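Long-range contacts in mannose-specific lectin 3 chain 2 (Crocus vernus, PDB 3MEZ), which serves as one chain of a heterotetrameric bulb lectin that is probably mannose-specific and probably a weak agglutinin of trypsin-treated rabbit erythrocytes: residues L21-Y26 and L93-N98; D25-M30 and V37-S42; G64-L69 and N83-E88. All blocks are in the same frame, centred on the assembly; numbering follows the deposited sequence.

Interaction 1 of 3, residues L21-Y26 and L93-N98; sequences LATRDY and LILQIN
Two sheets of the beta-prism II fold of bulb lectins meet here: strand 20-23 with its turn comes from one sheet, strand 92-95 from another, their short axes 7.4 Å apart and inclined by 40°. Leu95 fills the seam. Its CB lies 4.2 Å from Leu21 CB, and CG meets the methyl CG2 of Thr23 at 4.0 Å. With CG anti to the backbone N (chi1 -177°), the branch CD2 reaches the backbone of 21-26, 3.5 Å from Leu21 O, where it also rests on Ala22 CA and Tyr26 CB. Further along, Leu21 and Leu93 cross obliquely and touch by their CD1 methyls. Thr23 turns CG2 over the carbonyls of Leu95 and Gln96, while its OG1 is hydrogen-bonded to Asp1 of the Mannose-specific lectin 3 chain 1 subunit. The type II' turn from Thr23 to Tyr26 brings the solvent-exposed Arg24 across Ile97, whose CB sits over the centre of one face of the guanidinium, 3.7 Å above the plane. A water bridges the two segments, in the plane of the Tyr26 ring, 2.6 Å from Tyr26 OH, and donates to Ile97 O at 3.0 Å.

Interaction 2 of 3, residues D25-M30 and V37-S42; sequences DYSLVM and VLTKGS. Unlike the reference sequence in segment 37-42: Ser42 (reference Gly).
A salt bridge closes the open end of this antiparallel hairpin: Lys40 NZ lies 2.9 Å from Asp25 OD2, which accepts through its syn lone pair. The lysine chain runs extended until its last torsion, bent to -71°, swings the ammonium onto the carboxylate. Behind it the backbones are stitched in pairs. Ser27 N to Thr39 O and Thr39 N to Ser27 O both measure 3.0 Å and run nearly along the C=O axes, whereas the two 2.9 Å bonds of the next hydrogen-bonded pair, Val29 with Val37, lie in the carbonyl planes. Past the last bridge pair, Gly41 N reaches Asp25 O at 3.0 Å, but from above the carbonyl plane. A water ties that end together with three bonds, donating to Asp25 O and Thr39 O and accepting from Ser27 OG. On the face of Tyr26 and Leu28, the phenol and the Lys40 methylenes lie side by side, pointing the same way, with Tyr26 CE2 3.4 Å from Lys40 CG, so the aliphatic part of the lysine runs along the tyrosine. Leu28 CD2 meets Leu38 CB at 3.9 Å on the same face. On the other face, by sequence Val37 and Thr39 correspond to the Val and Tyr of the motif QxDxNxVxY, which binds mannose in related lectins. The hairpin forms the middle of a four-stranded sheet: strand 20-23 flanks it beside Leu28, strand 45-49 beside Leu38, and both leucines pack on strand 92-95 of another sheet.

Interaction 3 of 3, residues G64-L69 and N83-E88; sequences GHSGEL and NTVGQE. Unlike the reference sequence in segment 64-69: Glu68 (reference Gln).
Ser66 O is the focus of this contact between two loops. Gly86 N donates to it at 3.0 Å, in the carbonyl plane and on a lone pair, and the CA of Val85 adds a C-H...O contact at 3.4 Å. Thr84 OG1 is equally near Ser66 O, but its angle is too poor for a hydrogen bond. The threonine is pressed against the backbone of Gly67: its methyl CG2 comes within 3.0 Å of Gly67 O, a tight approach, and chi1 of 139° is well off a staggered position. Gly67, with positive phi, brings its backbone carbonyl carbon C to 3.3 Å from Thr84 OG1. Alongside, Ser66 CB rests on Val85 CG1 at 3.7 Å, and further along His65 O receives a C-H...O contact from Glu88 CA, 3.4 Å away.

The shape of loop 64-69 is set from within. Glu68, which differs from the reference sequence, folds back on its own loop (chi1 81°, chi2 -80°) so that OE2 accepts from Ser66 N at 3.2 Å through its syn lone pair. Gly64 N binds Glu68 O at 3.0 Å and pins the loop's base. Outside, Asp74 of the second copy of this protein accepts from His65 N and brings its other carboxylate oxygen close to Glu68 OE1; such crowding of like charges would probably favour a proton on one of them. His58 of that copy stacks on the His65 ring, while Thr84 packs on Ile104 of the Mannose-specific lectin 3 chain 1 subunit. The arrangement is that of a beta-hairpin turn, joining strands 60-63 and 69-72, laid against the irregular connection that leads from one sheet of a beta-prism II domain, at strand 78-81, to the next, at strand 92-95.

In the fold
Interactions 1 and 2 share Asp25 and Tyr26 and adjoin in space, with centres 8 Å apart. Interaction 2 builds one sheet through regular backbone bonds, whereas interaction 1 seats that sheet on another by largely apolar packing and is the most buried of the three; Leu93 CD1 meeting Leu28 CD1 at 3.8 Å joins them. Interaction 3 lies on the far side of the chain's centre from interaction 2, between two loops, and relies on a single backbone hydrogen bond with C-H...O contacts. It still touches interaction 1 through Leu69 and Leu93. All three reach the chain 1 subunit, and interaction 3 also borders the second copy of this protein.

Interaction 1 of 3, residues L21-Y26 and L93-N98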
loop_
_atom_site.group_PDB
_atom_site.type_symbol
_atom_site.label_atom_id
_atom_site.label_comp_id
_atom_site.label_asym_id
_atom_site.label_seq_id
_atom_site.Cartn_x
_atom_site.Cartn_y
_atom_site.Cartn_z
ATOM N N LEU B 21 1.638 11.493 5.511
ATOM C CA LEU B 21 0.981 11.454 6.785
ATOM C C LEU B 21 0.553 12.872 7.094
ATOM O O LEU B 21 1.195 13.787 6.686
ATOM C CB LEU B 21 1.883 10.972 7.884
ATOM C CG LEU B 21 2.599 9.644 7.798
ATOM C CD1 LEU B 21 3.418 9.371 8.967
ATOM C CD2 LEU B 21 1.684 8.521 7.532
ATOM N N ALA B 22 -0.562 13.013 7.782
ATOM C CA ALA B 22 -1.144 14.282 8.110
ATOM C C ALA B 22 -1.797 14.278 9.473
ATOM O O ALA B 22 -2.447 13.345 9.808
ATOM C CB ALA B 22 -2.158 14.620 7.097
ATOM N N THR B 23 -1.630 15.356 10.225
ATOM C CA THR B 23 -2.449 15.678 11.375
ATOM C C THR B 23 -2.485 17.171 11.621
ATOM O O THR B 23 -1.489 17.816 11.535
ATOM C CB THR B 23 -2.026 14.932 12.636
ATOM O OG1 THR B 23 -2.958 15.179 13.677
ATOM C CG2 THR B 23 -0.742 15.369 13.096
ATOM N N ARG B 24 -3.658 17.692 11.909
ATOM C CA ARG B 24 -3.861 19.122 12.042
ATOM C C ARG B 24 -3.322 19.789 10.788
ATOM O O ARG B 24 -3.678 19.401 9.753
ATOM C CB ARG B 24 -3.257 19.668 13.310
ATOM C CG ARG B 24 -3.740 18.962 14.515
ATOM C CD ARG B 24 -3.442 19.667 15.840
ATOM N NE ARG B 24 -4.035 19.010 16.985
ATOM C CZ ARG B 24 -3.828 19.352 18.242
ATOM N NH1 ARG B 24 -3.050 20.323 18.529
ATOM N NH2 ARG B 24 -4.404 18.716 19.203
ATOM N N ASP B 25 -2.464 20.789 10.937
ATOM C CA ASP B 25 -1.851 21.458 9.819
ATOM C C ASP B 25 -0.488 20.918 9.419
ATOM O O ASP B 25 0.136 21.466 8.593
ATOM C CB ASP B 25 -1.831 22.984 9.994
ATOM C CG ASP B 25 -1.116 23.436 11.225
ATOM O OD1 ASP B 25 -0.864 22.642 12.124
ATOM O OD2 ASP B 25 -0.850 24.629 11.302
ATOM N N TYR B 26 -0.075 19.824 10.032
ATOM C CA TYR B 26 1.176 19.137 9.749
ATOM C C TYR B 26 1.008 18.057 8.694
ATOM O O TYR B 26 0.040 17.385 8.657
ATOM C CB TYR B 26 1.757 18.488 11.000
ATOM C CG TYR B 26 2.053 19.407 12.139
ATOM C CD1 TYR B 26 1.244 19.446 13.231
ATOM C CD2 TYR B 26 3.138 20.231 12.123
ATOM C CE1 TYR B 26 1.508 20.270 14.256
ATOM C CE2 TYR B 26 3.412 21.052 13.143
ATOM C CZ TYR B 26 2.598 21.070 14.208
ATOM O OH TYR B 26 2.846 21.901 15.219
ATOM N N LEU B 93 5.665 4.694 13.034
ATOM C CA LEU B 93 6.018 6.086 12.836
ATOM C C LEU B 93 4.719 6.863 12.988
ATOM O O LEU B 93 3.802 6.656 12.237
ATOM C CB LEU B 93 6.548 6.312 11.446
ATOM C CG LEU B 93 7.405 7.473 10.922
ATOM C CD1 LEU B 93 7.014 8.065 9.590
ATOM C CD2 LEU B 93 7.701 8.528 11.901
ATOM N N ILE B 94 4.670 7.738 13.966
ATOM C CA ILE B 94 3.521 8.552 14.233
ATOM C C ILE B 94 3.765 10.032 13.957
ATOM O O ILE B 94 4.678 10.599 14.443
ATOM C CB ILE B 94 3.069 8.407 15.691
ATOM C CG1 ILE B 94 2.845 6.952 16.071
ATOM C CG2 ILE B 94 1.830 9.157 15.937
ATOM C CD1 ILE B 94 2.595 6.733 17.442
ATOM N N LEU B 95 2.899 10.648 13.180
ATOM C CA LEU B 95 2.958 12.079 13.047
ATOM C C LEU B 95 2.077 12.665 14.127
ATOM O O LEU B 95 0.902 12.644 14.045
ATOM C CB LEU B 95 2.521 12.553 11.680
ATOM C CG LEU B 95 2.600 14.037 11.387
ATOM C CD1 LEU B 95 3.998 14.529 11.422
ATOM C CD2 LEU B 95 1.955 14.396 10.089
ATOM N N GLN B 96 2.721 13.133 15.169
ATOM C CA GLN B 96 2.064 13.608 16.370
ATOM C C GLN B 96 1.476 15.024 16.337
ATOM O O GLN B 96 1.921 15.863 15.644
ATOM C CB GLN B 96 2.980 13.461 17.589
ATOM C CG GLN B 96 3.690 12.185 17.715
ATOM C CD GLN B 96 4.538 12.080 18.941
ATOM O OE1 GLN B 96 4.921 13.063 19.520
ATOM N NE2 GLN B 96 4.849 10.883 19.311
ATOM N N ILE B 97 0.528 15.261 17.219
ATOM C CA ILE B 97 -0.123 16.551 17.341
ATOM C C ILE B 97 0.797 17.676 17.774
ATOM O O ILE B 97 0.512 18.773 17.529
ATOM C CB ILE B 97 -1.348 16.545 18.250
ATOM C CG1 ILE B 97 -0.959 16.127 19.637
ATOM C CG2 ILE B 97 -2.434 15.664 17.709
ATOM C CD1 ILE B 97 -1.900 16.478 20.628
ATOM N N ASN B 98 1.925 17.345 18.371
ATOM C CA ASN B 98 2.922 18.309 18.780
ATOM C C ASN B 98 3.919 18.685 17.674
ATOM O O ASN B 98 4.881 19.348 17.924
ATOM C CB ASN B 98 3.661 17.857 20.039
ATOM C CG ASN B 98 4.659 16.744 19.769
ATOM O OD1 ASN B 98 4.644 16.132 18.750
ATOM N ND2 ASN B 98 5.523 16.517 20.698
HETATM O O HOH W 1 1.322 21.670 17.350
#

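Interaction 2 of 3, residues D25-M30 and V37-S42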
loop_
_atom_site.group_PDB
_atom_site.type_symbol
_atom_site.label_atom_id
_atom_site.label_comp_id
_atom_site.label_asym_id
_atom_site.label_seq_id
_atom_site.Cartn_x
_atom_site.Cartn_y
_atom_site.Cartn_z
ATOM N N ASP B 25 -2.464 20.789 10.937
ATOM C CA ASP B 25 -1.851 21.458 9.819
ATOM C C ASP B 25 -0.488 20.918 9.419
ATOM O O ASP B 25 0.136 21.466 8.593
ATOM C CB ASP B 25 -1.831 22.984 9.994
ATOM C CG ASP B 25 -1.116 23.436 11.225
ATOM O OD1 ASP B 25 -0.864 22.642 12.124
ATOM O OD2 ASP B 25 -0.850 24.629 11.302
ATOM N N TYR B 26 -0.075 19.824 10.032
ATOM C CA TYR B 26 1.176 19.137 9.749
ATOM C C TYR B 26 1.008 18.057 8.694
ATOM O O TYR B 26 0.040 17.385 8.657
ATOM C CB TYR B 26 1.757 18.488 11.000
ATOM C CG TYR B 26 2.053 19.407 12.139
ATOM C CD1 TYR B 26 1.244 19.446 13.231
ATOM C CD2 TYR B 26 3.138 20.231 12.123
ATOM C CE1 TYR B 26 1.508 20.270 14.256
ATOM C CE2 TYR B 26 3.412 21.052 13.143
ATOM C CZ TYR B 26 2.598 21.070 14.208
ATOM O OH TYR B 26 2.846 21.901 15.219
ATOM N N SER B 27 2.003 17.926 7.850
ATOM C CA SER B 27 2.137 16.799 6.961
ATOM C C SER B 27 3.574 16.291 6.810
ATOM O O SER B 27 4.489 17.045 6.814
ATOM C CB SER B 27 1.559 17.158 5.610
ATOM O OG SER B 27 2.223 18.236 5.032
ATOM N N LEU B 28 3.743 14.999 6.669
ATOM C CA LEU B 28 5.001 14.443 6.256
ATOM C C LEU B 28 4.848 13.870 4.892
ATOM O O LEU B 28 4.223 12.879 4.765
ATOM C CB LEU B 28 5.354 13.321 7.193
ATOM C CG LEU B 28 6.722 12.883 7.702
ATOM C CD1 LEU B 28 6.862 11.435 7.764
ATOM C CD2 LEU B 28 7.883 13.513 7.046
ATOM N N VAL B 29 5.479 14.487 3.911
ATOM C CA VAL B 29 5.368 14.111 2.501
ATOM C C VAL B 29 6.630 13.470 1.890
ATOM O O VAL B 29 7.688 14.008 1.962
ATOM C CB VAL B 29 5.035 15.330 1.622
ATOM C CG1 VAL B 29 4.765 14.908 0.249
ATOM C CG2 VAL B 29 3.879 16.104 2.156
ATOM N N MET B 30 6.466 12.310 1.285
ATOM C CA MET B 30 7.511 11.727 0.481
ATOM C C MET B 30 7.275 12.234 -0.919
ATOM O O MET B 30 6.500 11.715 -1.658
ATOM C CB MET B 30 7.480 10.218 0.520
ATOM C CG MET B 30 8.541 9.561 -0.267
ATOM S SD MET B 30 10.190 9.869 0.387
ATOM C CE MET B 30 10.983 10.636 -0.915
ATOM N N VAL B 37 9.670 15.506 3.487
ATOM C CA VAL B 37 9.500 16.798 4.083
ATOM C C VAL B 37 8.394 16.865 5.118
ATOM O O VAL B 37 7.312 16.457 4.881
ATOM C CB VAL B 37 9.236 17.868 3.008
ATOM C CG1 VAL B 37 9.097 19.241 3.617
ATOM C CG2 VAL B 37 10.321 17.864 1.994
ATOM N N LEU B 38 8.688 17.442 6.258
ATOM C CA LEU B 38 7.692 17.652 7.247
ATOM C C LEU B 38 7.365 19.139 7.365
ATOM O O LEU B 38 8.190 19.926 7.688
ATOM C CB LEU B 38 8.193 17.059 8.527
ATOM C CG LEU B 38 7.582 17.363 9.848
ATOM C CD1 LEU B 38 6.249 17.918 9.705
ATOM C CD2 LEU B 38 7.576 16.193 10.690
ATOM N N THR B 39 6.129 19.490 7.082
ATOM C CA THR B 39 5.738 20.873 7.021
ATOM C C THR B 39 4.509 21.213 7.820
ATOM O O THR B 39 3.719 20.387 8.082
ATOM C CB THR B 39 5.456 21.308 5.635
ATOM O OG1 THR B 39 4.494 20.452 5.068
ATOM C CG2 THR B 39 6.661 21.269 4.836
ATOM N N LYS B 40 4.386 22.493 8.133
ATOM C CA LYS B 40 3.306 23.052 8.892
ATOM C C LYS B 40 2.631 24.170 8.127
ATOM O O LYS B 40 3.289 25.003 7.532
ATOM C CB LYS B 40 3.818 23.530 10.244
ATOM C CG LYS B 40 2.766 23.862 11.252
ATOM C CD LYS B 40 3.274 24.789 12.291
ATOM C CE LYS B 40 2.335 24.948 13.444
ATOM N NZ LYS B 40 1.126 25.705 13.145
ATOM N N GLY B 41 1.302 24.169 8.137
ATOM C CA GLY B 41 0.500 25.161 7.454
ATOM C C GLY B 41 0.287 24.932 5.986
ATOM O O GLY B 41 0.881 25.559 5.170
ATOM N N SER B 42 -0.603 24.015 5.657
ATOM C CA SER B 42 -0.737 23.493 4.298
ATOM C C SER B 42 0.371 23.844 3.317
ATOM O O SER B 42 0.125 24.570 2.368
ATOM C CB SER B 42 -2.142 23.595 3.644
ATOM O OG SER B 42 -2.897 24.696 4.044
HETATM O O HOH W 2 1.287 20.843 6.296
#

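Interaction 3 of 3, residues G64-L69 and N83-E88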
loop_
_atom_site.group_PDB
_atom_site.type_symbol
_atom_site.label_atom_id
_atom_site.label_comp_id
_atom_site.label_asym_id
_atom_site.label_seq_id
_atom_site.Cartn_x
_atom_site.Cartn_y
_atom_site.Cartn_z
ATOM N N GLY B 64 11.217 0.189 8.464
ATOM C CA GLY B 64 11.710 -1.140 8.650
ATOM C C GLY B 64 11.331 -1.816 9.948
ATOM O O GLY B 64 10.701 -1.248 10.762
ATOM N N HIS B 65 11.801 -3.038 10.108
ATOM C CA HIS B 65 11.524 -3.835 11.277
ATOM C C HIS B 65 12.615 -3.787 12.359
ATOM O O HIS B 65 12.694 -4.634 13.194
ATOM C CB HIS B 65 11.120 -5.236 10.929
ATOM C CG HIS B 65 9.736 -5.341 10.383
ATOM N ND1 HIS B 65 9.452 -5.150 9.058
ATOM C CD2 HIS B 65 8.570 -5.651 10.968
ATOM C CE1 HIS B 65 8.167 -5.318 8.860
ATOM N NE2 HIS B 65 7.612 -5.617 10.004
ATOM N N SER B 66 13.464 -2.787 12.269
ATOM C CA SER B 66 14.322 -2.344 13.344
ATOM C C SER B 66 14.114 -0.848 13.663
ATOM O O SER B 66 14.939 -0.214 14.280
ATOM C CB SER B 66 15.794 -2.643 13.042
ATOM O OG SER B 66 16.044 -4.013 12.913
ATOM N N GLY B 67 13.006 -0.293 13.205
ATOM C CA GLY B 67 12.717 1.095 13.422
ATOM C C GLY B 67 13.410 2.078 12.496
ATOM O O GLY B 67 13.258 3.232 12.651
ATOM N N GLU B 68 14.175 1.598 11.539
ATOM C CA GLU B 68 14.864 2.454 10.590
ATOM C C GLU B 68 13.952 3.048 9.533
ATOM O O GLU B 68 13.118 2.375 9.074
ATOM C CB GLU B 68 16.034 1.690 9.927
ATOM C CG GLU B 68 15.705 0.751 8.771
ATOM C CD GLU B 68 15.174 -0.607 9.194
ATOM O OE1 GLU B 68 15.443 -1.622 8.561
ATOM O OE2 GLU B 68 14.457 -0.663 10.147
ATOM N N LEU B 69 14.169 4.288 9.139
ATOM C CA LEU B 69 13.514 4.884 7.990
ATOM C C LEU B 69 14.488 5.107 6.854
ATOM O O LEU B 69 15.351 5.918 6.970
ATOM C CB LEU B 69 12.978 6.253 8.327
ATOM C CG LEU B 69 11.737 6.594 9.094
ATOM C CD1 LEU B 69 11.568 8.100 9.062
ATOM C CD2 LEU B 69 10.561 5.937 8.501
ATOM N N ASN B 83 19.226 6.979 11.912
ATOM C CA ASN B 83 20.287 6.319 12.646
ATOM C C ASN B 83 19.817 5.183 13.534
ATOM O O ASN B 83 20.591 4.560 14.178
ATOM C CB ASN B 83 21.169 7.310 13.398
ATOM C CG ASN B 83 20.433 8.057 14.448
ATOM O OD1 ASN B 83 19.281 7.839 14.680
ATOM N ND2 ASN B 83 21.124 8.942 15.101
ATOM N N THR B 84 18.528 4.919 13.528
ATOM C CA THR B 84 17.956 3.931 14.401
ATOM C C THR B 84 18.202 2.519 14.074
ATOM O O THR B 84 18.221 2.150 12.948
ATOM C CB THR B 84 16.424 3.982 14.502
ATOM O OG1 THR B 84 15.949 2.648 14.509
ATOM C CG2 THR B 84 15.768 4.682 13.367
ATOM N N VAL B 85 18.367 1.712 15.096
ATOM C CA VAL B 85 18.237 0.306 14.913
ATOM C C VAL B 85 18.065 -0.498 16.166
ATOM O O VAL B 85 19.030 -0.977 16.737
ATOM C CB VAL B 85 19.353 -0.219 14.106
ATOM C CG1 VAL B 85 18.844 -0.554 12.704
ATOM C CG2 VAL B 85 20.416 0.804 14.044
ATOM N N GLY B 86 16.812 -0.655 16.540
ATOM C CA GLY B 86 16.395 -1.401 17.684
ATOM C C GLY B 86 16.257 -2.867 17.432
ATOM O O GLY B 86 16.705 -3.383 16.481
ATOM N N GLN B 87 15.631 -3.537 18.357
ATOM C CA GLN B 87 15.443 -4.963 18.305
ATOM C C GLN B 87 14.442 -5.328 17.188
ATOM O O GLN B 87 13.543 -4.583 16.902
ATOM C CB GLN B 87 14.974 -5.396 19.691
ATOM C CG GLN B 87 14.523 -6.800 19.851
ATOM C CD GLN B 87 13.676 -7.026 21.093
ATOM O OE1 GLN B 87 13.507 -6.148 21.926
ATOM N NE2 GLN B 87 13.150 -8.222 21.222
ATOM N N GLU B 88 14.611 -6.482 16.572
ATOM C CA GLU B 88 13.736 -6.881 15.512
ATOM C C GLU B 88 12.316 -7.004 15.982
ATOM O O GLU B 88 12.055 -7.595 16.975
ATOM C CB GLU B 88 14.154 -8.212 14.885
ATOM C CG GLU B 88 13.301 -8.572 13.696
ATOM C CD GLU B 88 13.249 -10.059 13.352
ATOM O OE1 GLU B 88 13.213 -10.892 14.255
ATOM O OE2 GLU B 88 13.232 -10.403 12.173
#